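Local coordinates for protein glucosamine-6-phosphate deaminase (Bacillus subtilis, PDB 2BKX) that belongs to the glucosamine-6-phosphate isomerase/6-phosphogluconolactonase family, with a Rossmann-like fold, and binds fructose-6-phosphate in a pocket on its central sheet, at residues L34-Y44 with Y80-F88; V64-L72 with P176-I187. All coordinates share one frame; numbering follows the deposited sequence. Where two conformers were deposited one is given.

Overall arrangement
Strand 31-34 leads into the ligand-binding loop 35-40 and then helix 41-53. The chain next runs through strand 62-69, which lies parallel to strand 31-34, and on to helix 80-89. Contact 1 closes here, as that helix packs against the loop 35-40 and the first turn of helix 41-53. About a hundred residues later strand 178-181 returns antiparallel to strand 62-69 and closes contact 2. The two contacts cross, because 64-72 falls between the segments of contact 1. They also touch: Glu68 of contact 2 bonds Tyr80 N and His81 ND1 of contact 1. Both reach the same fructose-6-phosphate.

Contact 1: L34-Y44 with Y80-F88; sequences LATGGTPEGTY and YHFYMNDRF. With F6R (fructose -6-phosphate), chain C.
The ring of Tyr80 lies under Thr36, whose OG1 sits 3.0 Å above the plane, over the ring centre. Thr36 CB rests over the same ring. A water joins Thr36 OG1 to Tyr80 OH, the second link being weak. Tyr83, one turn on, takes Thr36 CB over the centre of its own ring at 3.7 Å from the centroid. The methyl and CB of Thr36 are thus held between two tyrosines. A chi1 of 64° turns Thr36 OG1 over the Tyr80 face, while CG2 lies against Tyr83 CD2 and Tyr80 CG. Tyr83 also donates from OH to Gly37 O at 2.7 Å, in the carbonyl plane.

This loop follows a parallel strand of the Rossmann-like sheet and forms part of the phosphate site. Gly38 N bonds F6R O3P, and Thr39 binds O1P through both N and OG1, with OG1 at 2.6 Å from O1P. Thr36 N holds F6R O1 in a nearly straight bond (166°). Segment 80-88 packs against this loop through Tyr80 and Tyr83.

Met84 CE touches Leu34 CD1 at 3.6 Å and also meets Tyr44 OH. Its sulfur lies obliquely beside the Tyr44 ring, a Met-aromatic contact. Tyr44 OH donates to Ala35 O at 2.6 Å, on a lone pair, and ties the helix start back to the loop. Arg87 and Glu41 each have two conformers, and their contacts are tentative. In the conformer described, Arg87 lays its guanidinium on the Tyr83 face opposite Thr36. A long salt bridge of 3.6 Å then runs from its NH1 to Glu41 OE2, which lies at the guanidinium edge. Phe88 takes Tyr44 CD1 over one face, the two ring planes being 39° apart, and its CE2 touches Leu34 CD1.

Contact 2: V64-L72 with P176-I187; sequences VNLDEYAGL and PKKALTMGIQTI. With F6R (fructose -6-phosphate), chain C.
An antiparallel strand pair in the mixed central sheet joins Asp67-Tyr69 to Lys178-Thr181, beside the ligand pocket. Glu68 and Leu180 form the hydrogen-bonded pair: Leu180 N reaches Glu68 O at 2.8 Å and Glu68 N reaches Leu180 O at 3.0 Å. Met182 N extends the pairing to Leu66 O with a straight bond (171°). At the other end Ala70 N bonds Lys178 O. A water donates to Ala70 O and accepts from Lys178 N.

The side chain of Met182, extended beyond CG, crosses Leu66 at about a right angle, with SD 3.7 Å from Leu66 CD2 and CE close to Asn65 O. Ile187 CG1 packs on the same leucine methyl. The pyrrolidine of Pro176 lies over one face of the Tyr69 ring, a CH-pi contact with CG 4.0 Å from the centroid. Tyr69 OH is bonded to Asn165.

Asp67 and Thr181 form a non-hydrogen-bonded pair, with both side chains on one face of the sheet. Asp67 CG sits between backbone N and carbonyl carbon (chi1 42°). In the conformer described, its OD2 accepts from F6R O1 at 2.9 Å. Leu66 CD1 lies against F6R O1 and O2. Glu68 starts toward the other face with Leu180; its carboxylate turns away from strand 178-181. OE1 accepts from Tyr69 N and Tyr80 N, and OE2 bonds His81 ND1. The bonds of Leu66 and Glu68 to the other strand hold the backbone on both sides of Asp67, consistent with keeping its carboxylate facing the O1-O2 end of the ligand.

Contact 1: L34-Y44 with Y80-F88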
# COMPACT_ATOMS: atom_id res chain seq x y z
N LEU A 34 -1.09 -3.74 3.84
CA LEU A 34 0.15 -3.81 3.09
C LEU A 34 -0.05 -3.29 1.67
O LEU A 34 -1.17 -3.22 1.17
CB LEU A 34 0.68 -5.25 3.08
CG LEU A 34 1.06 -5.77 4.48
CD1 LEU A 34 1.53 -7.22 4.33
CD2 LEU A 34 2.13 -4.93 5.17
N ALA A 35 1.07 -2.95 1.05
CA ALA A 35 1.13 -2.34 -0.27
C ALA A 35 2.13 -3.06 -1.16
O ALA A 35 3.07 -3.69 -0.67
CB ALA A 35 1.58 -0.90 -0.13
N THR A 36 1.91 -2.99 -2.47
CA THR A 36 2.85 -3.50 -3.44
C THR A 36 3.54 -2.33 -4.15
O THR A 36 3.53 -1.20 -3.65
CB THR A 36 2.19 -4.44 -4.42
OG1 THR A 36 1.22 -3.67 -5.15
CG2 THR A 36 1.51 -5.61 -3.73
N GLY A 37 4.15 -2.61 -5.29
CA GLY A 37 4.90 -1.60 -6.02
C GLY A 37 6.39 -1.56 -5.69
O GLY A 37 6.91 -2.34 -4.90
N GLY A 38 7.10 -0.64 -6.32
CA GLY A 38 8.52 -0.54 -6.09
C GLY A 38 8.85 0.02 -4.72
O GLY A 38 9.85 -0.35 -4.10
N THR A 39 8.04 0.94 -4.20
CA THR A 39 8.45 1.65 -3.02
C THR A 39 8.71 0.77 -1.78
O THR A 39 9.71 0.97 -1.12
CB THR A 39 7.46 2.79 -2.68
OG1 THR A 39 7.19 3.62 -3.81
CG2 THR A 39 8.06 3.68 -1.61
N PRO A 40 7.80 -0.18 -1.46
CA PRO A 40 8.02 -0.98 -0.25
C PRO A 40 8.96 -2.18 -0.40
O PRO A 40 9.12 -2.95 0.54
CB PRO A 40 6.61 -1.43 0.12
CG PRO A 40 5.95 -1.61 -1.20
CD PRO A 40 6.49 -0.48 -2.07
N GLU A 41 9.58 -2.35 -1.57
CA GLU A 41 10.44 -3.52 -1.76
C GLU A 41 11.52 -3.62 -0.70
O GLU A 41 11.74 -4.69 -0.13
CB GLU A 41 11.08 -3.47 -3.14
CG GLU A 41 10.01 -3.83 -4.17
CD GLU A 41 10.51 -4.02 -5.57
OE1 GLU A 41 11.73 -3.95 -5.80
OE2 GLU A 41 9.66 -4.23 -6.46
N GLY A 42 12.21 -2.52 -0.41
CA GLY A 42 13.25 -2.54 0.62
C GLY A 42 12.72 -2.82 2.00
O GLY A 42 13.39 -3.44 2.82
N THR A 43 11.50 -2.33 2.30
CA THR A 43 10.86 -2.59 3.59
C THR A 43 10.63 -4.07 3.79
O THR A 43 10.92 -4.62 4.85
CB THR A 43 9.53 -1.79 3.70
OG1 THR A 43 9.85 -0.38 3.65
CG2 THR A 43 8.81 -2.03 4.99
N TYR A 44 10.10 -4.74 2.78
CA TYR A 44 9.92 -6.19 2.91
C TYR A 44 11.24 -6.91 3.07
O TYR A 44 11.35 -7.79 3.93
CB TYR A 44 9.14 -6.74 1.72
CG TYR A 44 7.70 -6.27 1.65
CD1 TYR A 44 6.86 -6.41 2.74
CD2 TYR A 44 7.19 -5.62 0.52
CE1 TYR A 44 5.56 -5.98 2.71
CE2 TYR A 44 5.86 -5.15 0.48
CZ TYR A 44 5.06 -5.34 1.58
OH TYR A 44 3.77 -4.88 1.58
N TYR A 80 -0.74 -8.99 -7.73
CA TYR A 80 -0.27 -8.62 -6.42
C TYR A 80 -0.26 -9.77 -5.41
O TYR A 80 0.52 -9.74 -4.45
CB TYR A 80 -1.02 -7.37 -5.94
CG TYR A 80 -0.65 -6.11 -6.74
CD1 TYR A 80 -1.48 -5.01 -6.77
CD2 TYR A 80 0.55 -6.02 -7.43
CE1 TYR A 80 -1.14 -3.85 -7.47
CE2 TYR A 80 0.89 -4.88 -8.13
CZ TYR A 80 0.05 -3.79 -8.15
OH TYR A 80 0.41 -2.62 -8.81
N HIS A 81 -1.09 -10.78 -5.65
CA HIS A 81 -0.96 -12.03 -4.93
C HIS A 81 0.45 -12.58 -5.12
O HIS A 81 1.12 -12.93 -4.17
CB HIS A 81 -1.95 -13.12 -5.40
CG HIS A 81 -3.32 -13.04 -4.85
ND1 HIS A 81 -4.24 -12.07 -5.23
CD2 HIS A 81 -3.95 -13.82 -3.93
CE1 HIS A 81 -5.38 -12.29 -4.59
NE2 HIS A 81 -5.23 -13.33 -3.79
N PHE A 82 0.90 -12.68 -6.36
CA PHE A 82 2.24 -13.21 -6.62
C PHE A 82 3.30 -12.35 -5.99
O PHE A 82 4.23 -12.86 -5.37
CB PHE A 82 2.42 -13.29 -8.14
CG PHE A 82 3.73 -13.86 -8.59
CD1 PHE A 82 3.83 -15.19 -9.00
CD2 PHE A 82 4.87 -13.09 -8.57
CE1 PHE A 82 5.07 -15.72 -9.45
CE2 PHE A 82 6.11 -13.62 -9.00
CZ PHE A 82 6.18 -14.93 -9.40
N TYR A 83 3.18 -11.03 -6.16
CA TYR A 83 4.15 -10.14 -5.53
C TYR A 83 4.27 -10.41 -4.03
O TYR A 83 5.35 -10.54 -3.49
CB TYR A 83 3.73 -8.70 -5.76
CG TYR A 83 4.56 -7.61 -5.11
CD1 TYR A 83 5.34 -6.72 -5.85
CD2 TYR A 83 4.51 -7.42 -3.74
CE1 TYR A 83 6.01 -5.68 -5.22
CE2 TYR A 83 5.17 -6.40 -3.11
CZ TYR A 83 5.92 -5.51 -3.85
OH TYR A 83 6.56 -4.45 -3.24
N MET A 84 3.13 -10.44 -3.33
CA MET A 84 3.21 -10.55 -1.87
C MET A 84 3.81 -11.87 -1.44
O MET A 84 4.53 -11.95 -0.44
CB MET A 84 1.82 -10.34 -1.27
CG MET A 84 1.31 -8.92 -1.34
SD MET A 84 2.44 -7.65 -0.66
CE MET A 84 2.52 -8.20 1.03
N ASN A 85 3.46 -12.94 -2.14
CA ASN A 85 4.02 -14.24 -1.83
C ASN A 85 5.51 -14.26 -2.06
O ASN A 85 6.30 -14.73 -1.23
CB ASN A 85 3.32 -15.34 -2.60
CG ASN A 85 2.04 -15.75 -1.90
OD1 ASN A 85 2.08 -16.54 -0.95
ND2 ASN A 85 0.89 -15.15 -2.30
N ASP A 86 5.91 -13.73 -3.20
CA ASP A 86 7.35 -13.74 -3.59
C ASP A 86 8.20 -12.84 -2.68
O ASP A 86 9.28 -13.24 -2.23
CB ASP A 86 7.49 -13.27 -5.05
CG ASP A 86 8.93 -13.23 -5.52
OD1 ASP A 86 9.52 -14.30 -5.61
OD2 ASP A 86 9.45 -12.12 -5.80
N ARG A 87 7.72 -11.63 -2.40
CA ARG A 87 8.55 -10.67 -1.67
C ARG A 87 8.49 -10.88 -0.15
O ARG A 87 9.32 -10.38 0.58
CB ARG A 87 8.05 -9.25 -1.91
CG ARG A 87 8.58 -8.51 -3.12
CD ARG A 87 8.23 -9.10 -4.42
NE ARG A 87 8.49 -8.16 -5.52
CZ ARG A 87 8.12 -8.34 -6.79
NH1 ARG A 87 8.38 -7.41 -7.69
NH2 ARG A 87 7.46 -9.44 -7.16
N PHE A 88 7.43 -11.52 0.34
CA PHE A 88 7.14 -11.49 1.77
C PHE A 88 6.67 -12.81 2.35
O PHE A 88 7.39 -13.39 3.17
CB PHE A 88 6.18 -10.36 2.08
CG PHE A 88 6.07 -9.99 3.55
CD1 PHE A 88 7.19 -9.90 4.36
CD2 PHE A 88 4.85 -9.73 4.09
CE1 PHE A 88 7.06 -9.52 5.69
CE2 PHE A 88 4.70 -9.34 5.42
CZ PHE A 88 5.83 -9.24 6.22
C1 F6R C . 0.31 -0.18 -3.72
C2 F6R C . -0.66 0.84 -4.29
C3 F6R C . -0.28 2.02 -5.20
C4 F6R C . 1.22 2.33 -5.22
C5 F6R C . 1.59 3.52 -6.11
C6 F6R C . 3.09 3.76 -6.14
O1 F6R C . -0.36 -1.36 -3.25
O2 F6R C . -1.81 0.74 -3.94
O3 F6R C . -0.92 3.19 -4.72
O4 F6R C . 1.64 2.60 -3.89
O5 F6R C . 1.08 3.36 -7.43
O6 F6R C . 3.72 2.64 -6.78
P F6R C . 5.31 2.50 -6.74
O1P F6R C . 5.67 2.19 -5.31
O2P F6R C . 5.85 3.85 -7.15
O3P F6R C . 5.67 1.39 -7.67
O HOH W 1 -0.13 -0.99 -6.37

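Contact 2: V64-L72 with P176-I187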
# COMPACT_ATOMS: atom_id res chain seq x y z
N VAL A 64 -3.94 -7.50 5.26
CA VAL A 64 -4.87 -7.15 4.18
C VAL A 64 -4.10 -6.24 3.22
O VAL A 64 -3.40 -5.31 3.64
CB VAL A 64 -6.17 -6.47 4.68
CG1 VAL A 64 -6.97 -7.46 5.47
CG2 VAL A 64 -5.90 -5.26 5.53
N ASN A 65 -4.21 -6.53 1.93
CA ASN A 65 -3.56 -5.72 0.92
C ASN A 65 -4.51 -4.68 0.34
O ASN A 65 -5.73 -4.88 0.28
CB ASN A 65 -2.97 -6.59 -0.20
CG ASN A 65 -1.50 -6.82 -0.02
OD1 ASN A 65 -0.65 -6.20 -0.75
ND2 ASN A 65 -1.15 -7.61 0.94
N LEU A 66 -3.93 -3.59 -0.13
CA LEU A 66 -4.69 -2.50 -0.72
C LEU A 66 -5.46 -2.88 -1.95
O LEU A 66 -6.58 -2.43 -2.17
CB LEU A 66 -3.76 -1.33 -1.08
CG LEU A 66 -3.21 -0.51 0.05
CD1 LEU A 66 -2.05 0.38 -0.41
CD2 LEU A 66 -4.29 0.37 0.65
N ASP A 67 -4.82 -3.66 -2.82
CA ASP A 67 -5.32 -3.74 -4.18
C ASP A 67 -4.89 -4.97 -4.94
O ASP A 67 -3.99 -5.71 -4.52
CB ASP A 67 -4.99 -2.44 -4.97
CG ASP A 67 -3.65 -1.90 -4.76
OD1 ASP A 67 -3.63 -0.65 -4.76
OD2 ASP A 67 -2.63 -2.64 -4.61
N GLU A 68 -5.56 -5.21 -6.06
CA GLU A 68 -5.21 -6.29 -6.99
C GLU A 68 -5.73 -5.90 -8.35
O GLU A 68 -6.75 -5.20 -8.47
CB GLU A 68 -5.81 -7.61 -6.57
CG GLU A 68 -5.57 -8.81 -7.49
CD GLU A 68 -4.10 -9.16 -7.70
OE1 GLU A 68 -3.36 -8.37 -8.33
OE2 GLU A 68 -3.67 -10.23 -7.17
N TYR A 69 -5.02 -6.29 -9.39
CA TYR A 69 -5.46 -6.00 -10.74
C TYR A 69 -6.67 -6.89 -11.11
O TYR A 69 -6.73 -8.07 -10.76
CB TYR A 69 -4.36 -6.27 -11.75
CG TYR A 69 -3.23 -5.28 -11.80
CD1 TYR A 69 -1.94 -5.65 -11.43
CD2 TYR A 69 -3.42 -3.97 -12.23
CE1 TYR A 69 -0.88 -4.75 -11.49
CE2 TYR A 69 -2.38 -3.06 -12.30
CZ TYR A 69 -1.11 -3.46 -11.97
OH TYR A 69 -0.11 -2.54 -12.08
N ALA A 70 -7.61 -6.32 -11.86
CA ALA A 70 -8.75 -7.09 -12.35
C ALA A 70 -8.34 -7.97 -13.49
O ALA A 70 -7.64 -7.55 -14.40
CB ALA A 70 -9.89 -6.17 -12.80
N GLY A 71 -8.76 -9.21 -13.42
CA GLY A 71 -8.55 -10.15 -14.51
C GLY A 71 -7.31 -10.99 -14.39
O GLY A 71 -7.07 -11.83 -15.27
N LEU A 72 -6.52 -10.80 -13.33
CA LEU A 72 -5.32 -11.60 -13.12
C LEU A 72 -5.56 -12.64 -12.03
O LEU A 72 -6.06 -12.32 -10.95
CB LEU A 72 -4.11 -10.74 -12.76
CG LEU A 72 -3.66 -9.67 -13.73
CD1 LEU A 72 -2.35 -9.05 -13.33
CD2 LEU A 72 -3.58 -10.21 -15.17
N PRO A 176 -3.15 -4.14 -17.18
CA PRO A 176 -4.59 -4.14 -16.98
C PRO A 176 -5.21 -2.74 -17.00
O PRO A 176 -4.53 -1.75 -16.75
CB PRO A 176 -4.75 -4.79 -15.60
CG PRO A 176 -3.49 -5.62 -15.45
CD PRO A 176 -2.44 -4.85 -16.11
N LYS A 177 -6.48 -2.70 -17.38
CA LYS A 177 -7.24 -1.46 -17.39
C LYS A 177 -7.99 -1.18 -16.10
O LYS A 177 -8.34 -0.05 -15.83
CB LYS A 177 -8.20 -1.46 -18.57
CG LYS A 177 -7.45 -1.29 -19.91
CD LYS A 177 -8.34 -1.32 -21.10
CE LYS A 177 -7.51 -1.01 -22.31
NZ LYS A 177 -7.12 0.44 -22.35
N LYS A 178 -8.26 -2.24 -15.33
CA LYS A 178 -9.03 -2.09 -14.10
C LYS A 178 -8.38 -2.77 -12.92
O LYS A 178 -7.51 -3.62 -13.09
CB LYS A 178 -10.47 -2.64 -14.28
CG LYS A 178 -11.26 -1.96 -15.44
CD LYS A 178 -12.68 -2.50 -15.54
CE LYS A 178 -13.55 -1.58 -16.34
NZ LYS A 178 -14.98 -2.01 -16.26
N ALA A 179 -8.86 -2.42 -11.74
CA ALA A 179 -8.35 -2.98 -10.51
C ALA A 179 -9.41 -2.96 -9.43
O ALA A 179 -10.43 -2.30 -9.57
CB ALA A 179 -7.13 -2.21 -10.07
N LEU A 180 -9.16 -3.70 -8.36
CA LEU A 180 -9.93 -3.69 -7.13
C LEU A 180 -9.07 -3.01 -6.06
O LEU A 180 -7.90 -3.35 -5.93
CB LEU A 180 -10.21 -5.12 -6.67
CG LEU A 180 -11.21 -5.89 -7.52
CD1 LEU A 180 -10.71 -6.17 -8.92
CD2 LEU A 180 -11.54 -7.19 -6.80
N THR A 181 -9.62 -2.03 -5.35
CA THR A 181 -8.85 -1.31 -4.34
C THR A 181 -9.69 -1.00 -3.10
O THR A 181 -10.87 -0.68 -3.18
CB THR A 181 -8.31 0.02 -4.92
OG1 THR A 181 -7.44 0.65 -3.96
CG2 THR A 181 -9.37 0.96 -5.36
N MET A 182 -9.04 -1.12 -1.96
CA MET A 182 -9.56 -0.53 -0.72
C MET A 182 -9.86 0.91 -1.02
O MET A 182 -9.12 1.56 -1.77
CB MET A 182 -8.50 -0.53 0.33
CG MET A 182 -8.33 -1.77 0.99
SD MET A 182 -7.10 -1.45 2.33
CE MET A 182 -6.99 -2.90 2.23
N GLY A 183 -10.95 1.43 -0.46
CA GLY A 183 -11.28 2.83 -0.67
C GLY A 183 -10.56 3.76 0.28
O GLY A 183 -9.82 3.33 1.19
N ILE A 184 -10.78 5.05 0.07
CA ILE A 184 -10.16 6.03 0.93
C ILE A 184 -10.66 5.90 2.37
O ILE A 184 -9.87 6.00 3.32
CB ILE A 184 -10.31 7.45 0.38
CG1 ILE A 184 -9.61 7.56 -0.98
CG2 ILE A 184 -9.80 8.49 1.37
CD1 ILE A 184 -9.74 8.86 -1.69
N GLN A 185 -11.96 5.67 2.56
CA GLN A 185 -12.44 5.50 3.91
C GLN A 185 -11.90 4.21 4.53
O GLN A 185 -11.59 4.14 5.72
CB GLN A 185 -13.97 5.52 3.98
CG GLN A 185 -14.52 5.33 5.36
CD GLN A 185 -14.15 6.42 6.30
OE1 GLN A 185 -14.62 7.52 6.15
NE2 GLN A 185 -13.34 6.10 7.31
N THR A 186 -11.75 3.17 3.72
CA THR A 186 -11.16 1.92 4.19
C THR A 186 -9.74 2.17 4.75
O THR A 186 -9.33 1.66 5.81
CB THR A 186 -11.05 0.87 3.06
OG1 THR A 186 -12.22 0.92 2.22
CG2 THR A 186 -10.89 -0.51 3.63
N ILE A 187 -8.98 2.97 4.01
CA ILE A 187 -7.61 3.34 4.43
C ILE A 187 -7.62 4.22 5.70
O ILE A 187 -6.87 3.98 6.67
CB ILE A 187 -6.90 4.04 3.27
CG1 ILE A 187 -6.65 3.04 2.12
CG2 ILE A 187 -5.60 4.78 3.72
CD1 ILE A 187 -6.27 3.69 0.80
C1 F6R C . 0.31 -0.18 -3.72
C2 F6R C . -0.66 0.84 -4.29
C3 F6R C . -0.28 2.02 -5.20
C4 F6R C . 1.22 2.33 -5.22
C5 F6R C . 1.59 3.52 -6.11
C6 F6R C . 3.09 3.76 -6.14
O1 F6R C . -0.36 -1.36 -3.25
O2 F6R C . -1.81 0.74 -3.94
O3 F6R C . -0.92 3.19 -4.72
O4 F6R C . 1.64 2.60 -3.89
O5 F6R C . 1.08 3.36 -7.43
O6 F6R C . 3.72 2.64 -6.78
P F6R C . 5.31 2.50 -6.74
O1P F6R C . 5.67 2.19 -5.31
O2P F6R C . 5.85 3.85 -7.15
O3P F6R C . 5.67 1.39 -7.67
O HOH W 2 -8.35 -5.17 -16.11